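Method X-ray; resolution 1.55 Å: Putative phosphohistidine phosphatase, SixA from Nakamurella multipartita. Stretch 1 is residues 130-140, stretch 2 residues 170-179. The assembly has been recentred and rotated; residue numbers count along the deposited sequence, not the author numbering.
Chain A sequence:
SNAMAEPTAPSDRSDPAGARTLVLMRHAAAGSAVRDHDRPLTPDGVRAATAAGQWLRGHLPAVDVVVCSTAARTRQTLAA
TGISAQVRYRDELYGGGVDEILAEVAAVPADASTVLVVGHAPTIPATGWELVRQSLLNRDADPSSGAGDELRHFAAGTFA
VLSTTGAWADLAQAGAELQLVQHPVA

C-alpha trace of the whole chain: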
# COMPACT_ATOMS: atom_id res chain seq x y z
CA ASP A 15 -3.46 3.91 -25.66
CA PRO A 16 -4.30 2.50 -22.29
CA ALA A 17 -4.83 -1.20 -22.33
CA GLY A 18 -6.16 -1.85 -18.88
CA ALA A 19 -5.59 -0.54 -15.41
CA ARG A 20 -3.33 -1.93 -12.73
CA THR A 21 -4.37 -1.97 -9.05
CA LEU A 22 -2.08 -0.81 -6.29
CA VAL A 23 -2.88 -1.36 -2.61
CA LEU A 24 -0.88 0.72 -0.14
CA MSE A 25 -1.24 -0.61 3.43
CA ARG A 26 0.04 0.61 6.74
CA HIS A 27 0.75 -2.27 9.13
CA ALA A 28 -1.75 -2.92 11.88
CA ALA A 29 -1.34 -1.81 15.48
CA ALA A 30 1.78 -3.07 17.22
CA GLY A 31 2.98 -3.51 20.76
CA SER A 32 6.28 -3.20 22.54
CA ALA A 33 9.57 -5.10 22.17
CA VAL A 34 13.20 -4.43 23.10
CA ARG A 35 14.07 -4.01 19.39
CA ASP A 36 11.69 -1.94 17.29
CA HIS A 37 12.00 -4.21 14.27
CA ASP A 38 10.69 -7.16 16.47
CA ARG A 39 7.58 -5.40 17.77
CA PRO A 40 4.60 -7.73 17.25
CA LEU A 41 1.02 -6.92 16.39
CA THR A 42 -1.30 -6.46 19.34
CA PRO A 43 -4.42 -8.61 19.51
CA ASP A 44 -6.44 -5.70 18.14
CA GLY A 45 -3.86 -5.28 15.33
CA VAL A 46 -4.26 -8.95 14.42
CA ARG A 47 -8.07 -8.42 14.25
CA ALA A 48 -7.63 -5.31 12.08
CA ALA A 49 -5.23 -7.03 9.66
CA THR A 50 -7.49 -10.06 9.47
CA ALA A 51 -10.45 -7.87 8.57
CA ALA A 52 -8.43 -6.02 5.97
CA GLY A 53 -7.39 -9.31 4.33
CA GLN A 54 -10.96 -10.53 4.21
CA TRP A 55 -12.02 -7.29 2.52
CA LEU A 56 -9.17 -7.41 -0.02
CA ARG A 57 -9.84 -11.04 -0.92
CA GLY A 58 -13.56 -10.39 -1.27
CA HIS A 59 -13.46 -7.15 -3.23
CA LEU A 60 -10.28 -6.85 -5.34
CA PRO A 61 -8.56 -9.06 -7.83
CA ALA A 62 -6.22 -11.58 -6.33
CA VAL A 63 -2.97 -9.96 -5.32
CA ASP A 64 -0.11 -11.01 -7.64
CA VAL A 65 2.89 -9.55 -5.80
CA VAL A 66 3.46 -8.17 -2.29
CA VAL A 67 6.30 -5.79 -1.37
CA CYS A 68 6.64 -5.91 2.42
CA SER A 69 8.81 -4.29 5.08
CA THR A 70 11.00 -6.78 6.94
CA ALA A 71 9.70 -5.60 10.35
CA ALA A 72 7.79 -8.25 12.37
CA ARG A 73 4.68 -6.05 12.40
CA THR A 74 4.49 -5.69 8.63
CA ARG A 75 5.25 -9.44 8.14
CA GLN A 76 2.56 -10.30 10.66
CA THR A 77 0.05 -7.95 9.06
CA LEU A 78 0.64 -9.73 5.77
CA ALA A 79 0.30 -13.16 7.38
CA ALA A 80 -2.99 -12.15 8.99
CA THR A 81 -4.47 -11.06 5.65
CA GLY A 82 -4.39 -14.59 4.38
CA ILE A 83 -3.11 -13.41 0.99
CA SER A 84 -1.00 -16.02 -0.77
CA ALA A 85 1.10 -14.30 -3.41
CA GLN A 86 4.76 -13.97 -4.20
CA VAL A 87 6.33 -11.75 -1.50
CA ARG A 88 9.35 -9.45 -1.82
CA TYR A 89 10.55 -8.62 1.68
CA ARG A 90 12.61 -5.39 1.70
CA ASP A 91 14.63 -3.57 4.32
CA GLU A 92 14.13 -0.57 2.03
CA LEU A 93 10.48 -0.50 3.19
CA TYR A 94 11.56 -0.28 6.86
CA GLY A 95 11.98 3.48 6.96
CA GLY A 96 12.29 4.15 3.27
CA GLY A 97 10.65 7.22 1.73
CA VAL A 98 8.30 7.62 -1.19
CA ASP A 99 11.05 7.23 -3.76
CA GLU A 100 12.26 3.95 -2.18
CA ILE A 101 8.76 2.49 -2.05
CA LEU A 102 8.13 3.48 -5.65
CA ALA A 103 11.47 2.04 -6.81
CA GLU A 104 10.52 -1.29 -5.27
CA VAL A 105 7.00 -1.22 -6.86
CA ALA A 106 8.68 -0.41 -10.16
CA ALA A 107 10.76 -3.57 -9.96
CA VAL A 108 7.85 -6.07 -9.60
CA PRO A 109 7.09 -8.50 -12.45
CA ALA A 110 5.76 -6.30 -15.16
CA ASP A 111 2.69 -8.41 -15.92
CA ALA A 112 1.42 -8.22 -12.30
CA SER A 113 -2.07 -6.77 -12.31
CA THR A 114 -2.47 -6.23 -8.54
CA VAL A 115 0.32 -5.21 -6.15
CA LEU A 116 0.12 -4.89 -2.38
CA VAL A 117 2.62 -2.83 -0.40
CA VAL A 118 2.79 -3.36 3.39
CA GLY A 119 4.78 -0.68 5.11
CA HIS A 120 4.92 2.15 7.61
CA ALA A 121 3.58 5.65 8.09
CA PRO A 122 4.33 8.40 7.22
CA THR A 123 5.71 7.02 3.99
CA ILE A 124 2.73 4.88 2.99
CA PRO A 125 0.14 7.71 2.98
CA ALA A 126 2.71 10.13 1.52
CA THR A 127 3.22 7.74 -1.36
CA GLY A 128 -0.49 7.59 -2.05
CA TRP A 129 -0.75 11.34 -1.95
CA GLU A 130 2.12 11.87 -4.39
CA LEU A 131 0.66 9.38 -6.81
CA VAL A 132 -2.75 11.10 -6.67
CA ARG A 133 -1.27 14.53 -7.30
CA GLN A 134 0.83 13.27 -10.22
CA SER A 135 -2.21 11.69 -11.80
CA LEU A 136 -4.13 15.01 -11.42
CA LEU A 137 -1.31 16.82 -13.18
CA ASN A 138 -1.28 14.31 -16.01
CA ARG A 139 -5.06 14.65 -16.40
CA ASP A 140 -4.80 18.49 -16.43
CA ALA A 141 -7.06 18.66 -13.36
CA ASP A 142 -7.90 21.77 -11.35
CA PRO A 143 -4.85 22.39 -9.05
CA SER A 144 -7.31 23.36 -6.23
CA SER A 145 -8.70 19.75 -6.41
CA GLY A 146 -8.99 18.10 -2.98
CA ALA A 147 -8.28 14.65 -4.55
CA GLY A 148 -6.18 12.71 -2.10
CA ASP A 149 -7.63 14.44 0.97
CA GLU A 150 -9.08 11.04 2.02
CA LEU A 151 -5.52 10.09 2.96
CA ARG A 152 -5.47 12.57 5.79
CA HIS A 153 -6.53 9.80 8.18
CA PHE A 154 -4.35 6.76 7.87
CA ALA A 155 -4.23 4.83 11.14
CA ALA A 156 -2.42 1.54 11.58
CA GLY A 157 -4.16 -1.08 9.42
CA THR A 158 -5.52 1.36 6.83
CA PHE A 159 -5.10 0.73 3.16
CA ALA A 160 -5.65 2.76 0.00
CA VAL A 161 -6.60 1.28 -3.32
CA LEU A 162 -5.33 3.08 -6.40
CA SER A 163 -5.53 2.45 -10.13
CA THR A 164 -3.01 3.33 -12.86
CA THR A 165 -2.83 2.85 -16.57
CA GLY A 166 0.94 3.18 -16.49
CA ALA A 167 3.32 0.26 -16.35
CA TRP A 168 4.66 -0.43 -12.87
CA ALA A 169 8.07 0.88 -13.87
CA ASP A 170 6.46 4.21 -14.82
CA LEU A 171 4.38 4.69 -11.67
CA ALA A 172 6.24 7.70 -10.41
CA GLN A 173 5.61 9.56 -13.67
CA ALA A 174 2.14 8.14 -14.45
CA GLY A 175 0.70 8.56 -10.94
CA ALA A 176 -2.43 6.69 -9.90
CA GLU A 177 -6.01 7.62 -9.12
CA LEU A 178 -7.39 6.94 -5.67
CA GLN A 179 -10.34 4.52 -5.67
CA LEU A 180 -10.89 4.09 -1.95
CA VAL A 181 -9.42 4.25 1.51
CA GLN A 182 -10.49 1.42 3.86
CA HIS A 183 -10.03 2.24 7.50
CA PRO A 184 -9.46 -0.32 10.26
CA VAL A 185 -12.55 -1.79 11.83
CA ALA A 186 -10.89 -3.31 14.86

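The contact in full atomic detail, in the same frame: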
# COMPACT_ATOMS: atom_id res chain seq x y z
N GLU A 130 1.32 11.47 -3.24
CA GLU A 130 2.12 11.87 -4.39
C GLU A 130 1.62 11.27 -5.68
O GLU A 130 1.61 11.94 -6.72
CB GLU A 130 3.58 11.57 -4.18
CG GLU A 130 4.21 12.46 -3.15
CD GLU A 130 5.70 12.65 -3.31
OE1 GLU A 130 6.32 12.04 -4.19
OE2 GLU A 130 6.21 13.51 -2.57
N LEU A 131 1.19 10.02 -5.61
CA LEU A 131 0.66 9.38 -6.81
C LEU A 131 -0.62 10.05 -7.30
O LEU A 131 -0.83 10.27 -8.51
CB LEU A 131 0.38 7.88 -6.56
CG LEU A 131 1.64 7.00 -6.41
CD1 LEU A 131 1.24 5.60 -5.99
CD2 LEU A 131 2.54 6.99 -7.62
N VAL A 132 -1.49 10.39 -6.33
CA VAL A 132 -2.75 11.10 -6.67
C VAL A 132 -2.46 12.43 -7.33
O VAL A 132 -3.06 12.79 -8.34
CB VAL A 132 -3.66 11.23 -5.45
CG1 VAL A 132 -4.77 12.27 -5.66
CG2 VAL A 132 -4.19 9.88 -5.08
N ARG A 133 -1.55 13.21 -6.74
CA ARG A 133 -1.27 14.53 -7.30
C ARG A 133 -0.65 14.44 -8.66
O ARG A 133 -0.89 15.29 -9.51
CB ARG A 133 -0.38 15.28 -6.31
CG ARG A 133 -1.04 15.57 -4.94
CD ARG A 133 -2.55 15.90 -4.90
NE ARG A 133 -2.78 17.26 -5.33
CZ ARG A 133 -3.95 17.93 -5.25
NH1 ARG A 133 -5.07 17.38 -4.73
NH2 ARG A 133 -3.99 19.18 -5.70
N GLN A 134 0.21 13.45 -8.89
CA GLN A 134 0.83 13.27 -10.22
C GLN A 134 -0.22 12.93 -11.26
O GLN A 134 -0.19 13.41 -12.39
CB GLN A 134 1.94 12.20 -10.14
CG GLN A 134 2.71 11.98 -11.43
CD GLN A 134 3.62 13.16 -11.84
OE1 GLN A 134 4.05 13.96 -11.02
NE2 GLN A 134 3.96 13.20 -13.08
N SER A 135 -1.14 12.06 -10.88
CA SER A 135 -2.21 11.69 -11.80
C SER A 135 -3.09 12.92 -12.15
O SER A 135 -3.45 13.12 -13.33
CB SER A 135 -3.01 10.55 -11.22
OG SER A 135 -4.03 10.16 -12.15
N LEU A 136 -3.40 13.74 -11.16
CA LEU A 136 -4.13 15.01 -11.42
C LEU A 136 -3.41 15.86 -12.45
O LEU A 136 -4.04 16.40 -13.39
CB LEU A 136 -4.27 15.80 -10.11
CG LEU A 136 -5.25 15.31 -9.07
CD1 LEU A 136 -5.10 16.19 -7.83
CD2 LEU A 136 -6.68 15.42 -9.61
N LEU A 137 -2.10 16.00 -12.28
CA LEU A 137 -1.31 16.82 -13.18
C LEU A 137 -1.43 16.26 -14.58
O LEU A 137 -1.70 16.99 -15.55
CB LEU A 137 0.14 16.83 -12.71
CG LEU A 137 1.12 17.50 -13.71
CD1 LEU A 137 0.74 18.95 -13.95
CD2 LEU A 137 2.53 17.40 -13.18
N ASN A 138 -1.26 14.94 -14.71
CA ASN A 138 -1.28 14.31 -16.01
C ASN A 138 -2.63 14.44 -16.70
O ASN A 138 -2.67 14.50 -17.93
CB ASN A 138 -0.86 12.84 -15.91
CG ASN A 138 0.61 12.69 -15.56
OD1 ASN A 138 1.39 13.61 -15.70
ND2 ASN A 138 0.98 11.53 -15.05
N ARG A 139 -3.70 14.53 -15.92
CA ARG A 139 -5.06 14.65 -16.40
C ARG A 139 -5.47 16.13 -16.60
O ARG A 139 -6.64 16.43 -16.85
CB ARG A 139 -6.02 13.97 -15.40
CG ARG A 139 -6.02 12.44 -15.50
CD ARG A 139 -6.37 11.74 -14.18
NE ARG A 139 -7.43 12.44 -13.45
CZ ARG A 139 -7.55 12.48 -12.12
NH1 ARG A 139 -6.68 11.85 -11.33
NH2 ARG A 139 -8.56 13.14 -11.57
N ASP A 140 -4.51 17.05 -16.46
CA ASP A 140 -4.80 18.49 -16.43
C ASP A 140 -5.99 18.86 -15.53
O ASP A 140 -6.89 19.61 -15.92
CB ASP A 140 -5.01 19.02 -17.86
CG ASP A 140 -5.08 20.55 -17.91
OD1 ASP A 140 -4.58 21.22 -16.97
OD2 ASP A 140 -5.66 21.08 -18.89
N ASP A 170 6.72 2.81 -14.52
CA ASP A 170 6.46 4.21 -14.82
C ASP A 170 5.60 4.88 -13.75
O ASP A 170 5.19 5.98 -13.94
CB ASP A 170 5.72 4.29 -16.17
CG ASP A 170 6.62 3.89 -17.37
OD1 ASP A 170 7.84 3.89 -17.18
OD2 ASP A 170 6.09 3.70 -18.46
N LEU A 171 5.33 4.19 -12.65
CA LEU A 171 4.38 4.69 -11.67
C LEU A 171 4.67 6.07 -11.16
O LEU A 171 3.76 6.89 -11.00
CB LEU A 171 4.24 3.63 -10.55
CG LEU A 171 3.27 3.86 -9.45
CD1 LEU A 171 1.84 3.93 -9.92
CD2 LEU A 171 3.46 2.77 -8.41
N ALA A 172 5.92 6.40 -10.90
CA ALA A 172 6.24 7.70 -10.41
C ALA A 172 5.84 8.81 -11.37
O ALA A 172 5.37 9.86 -10.93
CB ALA A 172 7.71 7.79 -10.03
N GLN A 173 5.98 8.57 -12.66
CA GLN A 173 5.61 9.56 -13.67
C GLN A 173 4.12 9.54 -13.99
O GLN A 173 3.54 10.59 -14.32
CB GLN A 173 6.42 9.36 -14.96
CG GLN A 173 7.92 9.63 -14.81
CD GLN A 173 8.62 8.65 -13.85
OE1 GLN A 173 8.39 7.40 -13.87
NE2 GLN A 173 9.47 9.23 -12.96
N ALA A 174 3.52 8.33 -14.02
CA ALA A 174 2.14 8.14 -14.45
C ALA A 174 1.17 8.55 -13.32
O ALA A 174 0.06 9.09 -13.59
CB ALA A 174 1.86 6.70 -14.82
N GLY A 175 1.60 8.36 -12.09
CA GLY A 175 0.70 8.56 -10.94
C GLY A 175 -0.34 7.46 -10.87
O GLY A 175 -0.30 6.47 -11.65
N ALA A 176 -1.30 7.64 -9.97
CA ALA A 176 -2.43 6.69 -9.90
C ALA A 176 -3.60 7.43 -9.29
O ALA A 176 -3.40 8.32 -8.48
CB ALA A 176 -2.07 5.47 -9.08
N GLU A 177 -4.80 7.00 -9.64
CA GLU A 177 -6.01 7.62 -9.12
C GLU A 177 -6.50 6.83 -7.91
O GLU A 177 -6.51 5.59 -7.91
CB GLU A 177 -7.10 7.57 -10.18
CG GLU A 177 -6.82 8.52 -11.36
CD GLU A 177 -8.03 8.57 -12.28
OE1 GLU A 177 -9.10 9.13 -11.87
OE2 GLU A 177 -7.93 7.99 -13.38
N LEU A 178 -6.93 7.56 -6.90
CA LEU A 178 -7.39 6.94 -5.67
C LEU A 178 -8.81 6.44 -5.86
O LEU A 178 -9.72 7.26 -6.21
CB LEU A 178 -7.33 7.95 -4.55
CG LEU A 178 -7.77 7.49 -3.16
CD1 LEU A 178 -6.90 6.34 -2.64
CD2 LEU A 178 -7.64 8.65 -2.21
N GLN A 179 -9.02 5.16 -5.59
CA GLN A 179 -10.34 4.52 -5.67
C GLN A 179 -11.06 4.53 -4.32
O GLN A 179 -12.28 4.79 -4.27
CB GLN A 179 -10.24 3.09 -6.23
CG GLN A 179 -9.57 2.97 -7.60
CD GLN A 179 -10.18 3.92 -8.60
OE1 GLN A 179 -11.38 3.82 -8.89
NE2 GLN A 179 -9.39 4.86 -9.10
O HOH W 1 -2.89 8.01 -13.29

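How do the two backbones meet? Residues 130-138 are helical, while the second stretch runs from a short helix, 171-174, through a turn into a strand at Glu177. They come closest where Leu131 and Gly175 lie 4.2 Å apart, CA to CA. Just beyond, Ala176 N donates to Leu131 O at 3.0 Å, an oxygen that also accepts the helical bond from Ser135 N.

Why does Gly175 suit its place? Its phi is positive, and a CB there would point toward the helix, about 2.4 Å from Ser135 N and 2.7 Å from Leu131 O. Without one, the two backbones can pack this closely.

What ties the helix to the end of 171-174? Gln134 NE2 donates to Gln173 O at 2.9 Å, and Asn138 ND2 to Gln173 O at 2.8 Å and Ala174 O at 3.0 Å. Side-chain amides one helical turn apart thus serve the carbonyls of the last two residues of the short helix. Water 1 lies with its O 2.7 Å from Ser135 OG and donates from that O to Ala174 O at 3.2 Å.

What fills the remaining space? Buried Leu131 packs CD2 against Leu171 CG at 3.7 Å, and Val132 CG2 meets Leu178 CB at 3.7 Å. At the exposed edge, Glu177 CD lies over one face of the Arg139 guanidinium; the salt bridge, Arg139 NH1 to Glu177 OE1 at 3.7 Å, is long and purely electrostatic, while Arg139 NH1 donates to Ser135 OG at 3.2 Å.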